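Local coordinates for designed helical repeat protein (Synthetic construct, PDB 5CWG) that has no known natural function, being a de novo designed helical repeat protein built to fold into a stack of helix pairs, at residues A59-V67 / A80-F88. Numbering follows the deposited sequence.
Sequences AIRLIKEVV and AARAAAEAF. With EDO (1,2-ethanediol), chain B.
Ala84 meets Ile63 and Val66 at the middle of a helical hairpin, a building block of this designed helical repeat fold. Helices 53-73 and 77-98 run antiparallel here, at 146° and with 8.5 Å between the axes of the two short segments. No hydrogen bond links the segments; the contact is apolar and buried. Segment 80-88 offers mostly alanine, so the branched side chains of 59-67 pack close to its backbone. Ala84 CB points at the backbone of 59-67 and lies 3.8 Å from Ile63 CA. Val66 CB and CG2 both lean on the same methyl. Ile63 spreads its branches along the alanine helix. With CG1 anti to the carbonyl carbon (chi1 -60°), that branch reaches Ala84 CB and carries CD1 to 4.1 Å from Ala85 CB. The other branch, CG2, rests against CA and CB of Ala81. Val67 closes on the same alanine, with CG2 3.7 Å from Ala81 CB. Val66 CG1 comes to 3.8 Å from Ala80 O, an oxygen already bonded to Ala84 N within its helix. Leu62 CD2 likewise touches Ala84 O and reaches Phe88 CB.

Ile63 also packs on Leu12 of helix 3-23, and Ala85 on Ala37 of helix 27-47. Beyond Leu62 and Val66 lie Ile113 and Val117 of helix 103-123. On the side of 77-98 that borders helix 27-47, Arg82 NH1 donates a 2.8 Å hydrogen bond to O1 of an ethanediol, probably from the crystallisation liquor, and its NH2 forms a salt bridge with Glu36.

At the Ala59 end of the contact, Phe88 holds CG anti to its backbone N (chi1 175°), which swings the ring across to helix 53-73. Ala59 CB sits over one face in a CH-pi contact, 3.8 Å from the centroid and nearest to Phe88 CD1.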
ATOM      1  N   ALA A  59      -0.979  -4.153  -6.871  1.00 12.21           N
ATOM      2  CA  ALA A  59       0.291  -3.541  -6.512  1.00 12.92           C
ATOM      3  C   ALA A  59       0.726  -2.515  -7.559  1.00 11.66           C
ATOM      4  O   ALA A  59       1.199  -1.411  -7.222  1.00 12.10           O
ATOM      5  CB  ALA A  59       1.360  -4.609  -6.344  1.00 13.62           C
ATOM      6  N   ILE A  60       0.606  -2.880  -8.822  1.00 11.96           N
ATOM      7  CA  ILE A  60       0.993  -1.979  -9.901  1.00 12.50           C
ATOM      8  C   ILE A  60       0.051  -0.780  -9.963  1.00 12.43           C
ATOM      9  O   ILE A  60       0.491   0.334 -10.231  1.00 13.16           O
ATOM     10  CB  ILE A  60       1.128  -2.710 -11.245  1.00 15.38           C
ATOM     11  CG1 ILE A  60       2.514  -3.346 -11.418  1.00 18.82           C
ATOM     12  CG2 ILE A  60       0.885  -1.784 -12.436  1.00 18.06           C
ATOM     13  CD1 ILE A  60       3.056  -4.101 -10.235  1.00 20.98           C
ATOM     14  N   ARG A  61      -1.229  -0.986  -9.680  0.57 12.28           N
ATOM     15  CA  ARG A  61      -2.152   0.138  -9.639  0.57 12.88           C
ATOM     16  C   ARG A  61      -1.790   1.100  -8.521  0.57 12.30           C
ATOM     17  O   ARG A  61      -1.878   2.322  -8.692  0.57 13.11           O
ATOM     18  CB  ARG A  61      -3.575  -0.358  -9.469  0.57 14.44           C
ATOM     19  CG  ARG A  61      -4.159  -0.908 -10.750  0.57 15.26           C
ATOM     20  CD  ARG A  61      -5.516  -1.539 -10.517  0.57 17.00           C
ATOM     21  NE  ARG A  61      -6.496  -0.543 -10.115  0.57 18.59           N
ATOM     22  CZ  ARG A  61      -7.663  -0.824  -9.538  0.57 21.00           C
ATOM     23  NH1 ARG A  61      -7.996  -2.083  -9.301  0.57 20.00           N
ATOM     24  NH2 ARG A  61      -8.502   0.158  -9.214  0.57 23.08           N
ATOM     25  N   LEU A  62      -1.344   0.557  -7.391  1.00 11.95           N
ATOM     26  CA  LEU A  62      -0.889   1.412  -6.292  1.00 11.70           C
ATOM     27  C   LEU A  62       0.263   2.294  -6.756  1.00 10.76           C
ATOM     28  O   LEU A  62       0.277   3.510  -6.536  1.00 11.33           O
ATOM     29  CB  LEU A  62      -0.458   0.545  -5.092  1.00 12.22           C
ATOM     30  CG  LEU A  62       0.256   1.275  -3.978  1.00 12.89           C
ATOM     31  CD1 LEU A  62      -0.664   2.273  -3.291  1.00 15.14           C
ATOM     32  CD2 LEU A  62       0.827   0.296  -2.976  1.00 13.59           C
ATOM     33  N   ILE A  63       1.252   1.682  -7.383  1.00 10.10           N
ATOM     34  CA  ILE A  63       2.401   2.429  -7.853  1.00 10.55           C
ATOM     35  C   ILE A  63       1.958   3.487  -8.877  1.00 10.26           C
ATOM     36  O   ILE A  63       2.356   4.648  -8.811  1.00 10.80           O
ATOM     37  CB  ILE A  63       3.489   1.515  -8.442  1.00 10.73           C
ATOM     38  CG1 ILE A  63       3.997   0.514  -7.392  1.00 11.20           C
ATOM     39  CG2 ILE A  63       4.627   2.347  -8.997  1.00 11.62           C
ATOM     40  CD1 ILE A  63       4.780  -0.644  -7.974  1.00 12.58           C
ATOM     41  N   LYS A  64       1.116   3.086  -9.820  0.55 11.00           N
ATOM     42  CA  LYS A  64       0.585   3.994 -10.842  0.55 12.20           C
ATOM     43  C   LYS A  64      -0.093   5.199 -10.214  0.55 12.40           C
ATOM     44  O   LYS A  64       0.150   6.336 -10.613  0.55 12.91           O
ATOM     45  CB  LYS A  64      -0.421   3.250 -11.737  0.55 13.03           C
ATOM     46  CG  LYS A  64      -1.248   4.119 -12.682  0.55 13.78           C
ATOM     47  CD  LYS A  64      -2.241   3.266 -13.451  0.55 17.00           C
ATOM     48  CE  LYS A  64      -3.191   4.096 -14.299  0.55 18.74           C
ATOM     49  NZ  LYS A  64      -4.069   4.986 -13.479  0.55 18.43           N
ATOM     50  N   GLU A  65      -0.968   4.966  -9.248  1.00 12.24           N
ATOM     51  CA  GLU A  65      -1.736   6.056  -8.670  1.00 13.42           C
ATOM     52  C   GLU A  65      -0.854   6.991  -7.856  1.00 12.36           C
ATOM     53  O   GLU A  65      -0.999   8.203  -7.920  1.00 13.10           O
ATOM     54  CB  GLU A  65      -2.909   5.481  -7.893  1.00 16.95           C
ATOM     55  CG  GLU A  65      -3.904   4.793  -8.880  1.00 22.10           C
ATOM     56  CD  GLU A  65      -5.179   4.243  -8.250  1.00 28.96           C
ATOM     57  OE1 GLU A  65      -5.949   3.551  -8.959  1.00 32.33           O
ATOM     58  OE2 GLU A  65      -5.459   4.551  -7.082  1.00 32.73           O
ATOM     59  N   VAL A  66       0.107   6.433  -7.125  1.00 11.66           N
ATOM     60  CA  VAL A  66       1.029   7.262  -6.360  1.00 11.79           C
ATOM     61  C   VAL A  66       1.889   8.103  -7.293  1.00 10.49           C
ATOM     62  O   VAL A  66       2.136   9.282  -7.037  1.00 12.01           O
ATOM     63  CB  VAL A  66       1.874   6.405  -5.389  1.00 11.84           C
ATOM     64  CG1 VAL A  66       2.957   7.245  -4.733  1.00 12.54           C
ATOM     65  CG2 VAL A  66       0.968   5.794  -4.341  1.00 12.91           C
ATOM     66  N   VAL A  67       2.335   7.520  -8.397  1.00 10.74           N
ATOM     67  CA  VAL A  67       3.124   8.227  -9.407  1.00 10.97           C
ATOM     68  C   VAL A  67       2.302   9.325 -10.104  1.00 11.29           C
ATOM     69  O   VAL A  67       2.792  10.435 -10.303  1.00 11.57           O
ATOM     70  CB  VAL A  67       3.720   7.226 -10.435  1.00 11.53           C
ATOM     71  CG1 VAL A  67       4.114   7.898 -11.730  1.00 12.99           C
ATOM     72  CG2 VAL A  67       4.855   6.480  -9.808  1.00 11.85           C
ATOM     73  N   ALA A  80       8.751   8.432  -5.803  1.00 11.88           N
ATOM     74  CA  ALA A  80       7.372   8.068  -5.517  1.00 12.02           C
ATOM     75  C   ALA A  80       7.090   6.606  -5.883  1.00 11.93           C
ATOM     76  O   ALA A  80       6.473   5.868  -5.108  1.00 12.34           O
ATOM     77  CB  ALA A  80       6.395   9.010  -6.269  1.00 12.14           C
ATOM     78  N   ALA A  81       7.561   6.188  -7.049  1.00 10.96           N
ATOM     79  CA  ALA A  81       7.371   4.807  -7.482  1.00 10.26           C
ATOM     80  C   ALA A  81       8.027   3.846  -6.512  1.00 10.16           C
ATOM     81  O   ALA A  81       7.460   2.801  -6.151  1.00 10.95           O
ATOM     82  CB  ALA A  81       7.926   4.624  -8.855  1.00 11.56           C
ATOM     83  N   ARG A  82       9.254   4.137  -6.108  1.00 10.41           N
ATOM     84  CA  ARG A  82       9.985   3.274  -5.203  1.00 10.97           C
ATOM     85  C   ARG A  82       9.286   3.193  -3.862  1.00 10.86           C
ATOM     86  O   ARG A  82       9.185   2.114  -3.271  1.00 11.29           O
ATOM     87  CB  ARG A  82      11.441   3.727  -5.071  1.00 11.73           C
ATOM     88  CG  ARG A  82      12.240   3.585  -6.332  1.00 12.99           C
ATOM     89  CD  ARG A  82      13.696   4.053  -6.129  1.00 14.28           C
ATOM     90  NE  ARG A  82      14.505   3.926  -7.344  1.00 14.97           N
ATOM     91  CZ  ARG A  82      15.025   2.779  -7.801  1.00 14.13           C
ATOM     92  NH1 ARG A  82      14.839   1.652  -7.130  1.00 14.01           N
ATOM     93  NH2 ARG A  82      15.715   2.772  -8.936  1.00 14.64           N
ATOM     94  N   ALA A  83       8.818   4.332  -3.345  1.00 10.75           N
ATOM     95  CA  ALA A  83       8.157   4.339  -2.057  1.00 10.96           C
ATOM     96  C   ALA A  83       6.864   3.514  -2.071  1.00 11.22           C
ATOM     97  O   ALA A  83       6.519   2.830  -1.078  1.00 11.30           O
ATOM     98  CB  ALA A  83       7.884   5.777  -1.599  1.00 12.87           C
ATOM     99  N   ALA A  84       6.088   3.644  -3.141  1.00 11.22           N
ATOM    100  CA  ALA A  84       4.870   2.846  -3.272  1.00 11.59           C
ATOM    101  C   ALA A  84       5.184   1.345  -3.269  1.00 11.09           C
ATOM    102  O   ALA A  84       4.484   0.557  -2.642  1.00 11.33           O
ATOM    103  CB  ALA A  84       4.110   3.251  -4.517  1.00 11.88           C
ATOM    104  N   ALA A  85       6.216   0.965  -4.009  1.00 10.41           N
ATOM    105  CA  ALA A  85       6.625  -0.447  -4.081  1.00 10.12           C
ATOM    106  C   ALA A  85       7.058  -0.961  -2.714  1.00 10.17           C
ATOM    107  O   ALA A  85       6.686  -2.058  -2.331  1.00 10.65           O
ATOM    108  CB  ALA A  85       7.720  -0.603  -5.106  1.00 11.79           C
ATOM    109  N   GLU A  86       7.825  -0.153  -1.984  1.00  9.97           N
ATOM    110  CA  GLU A  86       8.247  -0.536  -0.640  1.00 10.31           C
ATOM    111  C   GLU A  86       7.051  -0.703   0.289  1.00 10.35           C
ATOM    112  O   GLU A  86       7.047  -1.600   1.142  1.00 11.11           O
ATOM    113  CB  GLU A  86       9.211   0.511  -0.069  1.00 11.33           C
ATOM    114  CG  GLU A  86      10.555   0.585  -0.768  1.00 11.51           C
ATOM    115  CD  GLU A  86      11.572  -0.458  -0.373  1.00 12.18           C
ATOM    116  OE1 GLU A  86      11.214  -1.443   0.304  1.00 13.65           O
ATOM    117  OE2 GLU A  86      12.748  -0.316  -0.796  1.00 12.42           O
ATOM    118  N   ALA A  87       6.016   0.117   0.117  1.00 10.60           N
ATOM    119  CA  ALA A  87       4.836   0.005   0.946  1.00 11.33           C
ATOM    120  C   ALA A  87       4.117  -1.335   0.696  1.00 10.46           C
ATOM    121  O   ALA A  87       3.698  -2.017   1.629  1.00 11.52           O
ATOM    122  CB  ALA A  87       3.882   1.143   0.686  1.00 12.70           C
ATOM    123  N   PHE A  88       3.980  -1.707  -0.573  1.00 10.68           N
ATOM    124  CA  PHE A  88       3.408  -3.001  -0.885  1.00 10.76           C
ATOM    125  C   PHE A  88       4.239  -4.124  -0.265  1.00 10.50           C
ATOM    126  O   PHE A  88       3.710  -5.094   0.252  1.00 10.89           O
ATOM    127  CB  PHE A  88       3.257  -3.204  -2.388  1.00 11.75           C
ATOM    128  CG  PHE A  88       2.777  -4.583  -2.722  1.00 12.25           C
ATOM    129  CD1 PHE A  88       1.419  -4.911  -2.682  1.00 14.77           C
ATOM    130  CD2 PHE A  88       3.675  -5.588  -3.002  1.00 11.48           C
ATOM    131  CE1 PHE A  88       1.004  -6.190  -2.932  1.00 16.21           C
ATOM    132  CE2 PHE A  88       3.235  -6.896  -3.217  1.00 12.43           C
ATOM    133  CZ  PHE A  88       1.922  -7.176  -3.207  1.00 14.31           C
TER
HETATM  134  C1  EDO B 301      12.549  -0.007  -4.594  1.00 16.45           C
HETATM  135  O1  EDO B 301      13.591   0.965  -4.667  1.00 16.10           O
HETATM  136  C2  EDO B 301      12.657  -0.940  -5.769  1.00 18.15           C
HETATM  137  O2  EDO B 301      13.907  -1.643  -5.760  1.00 21.14           O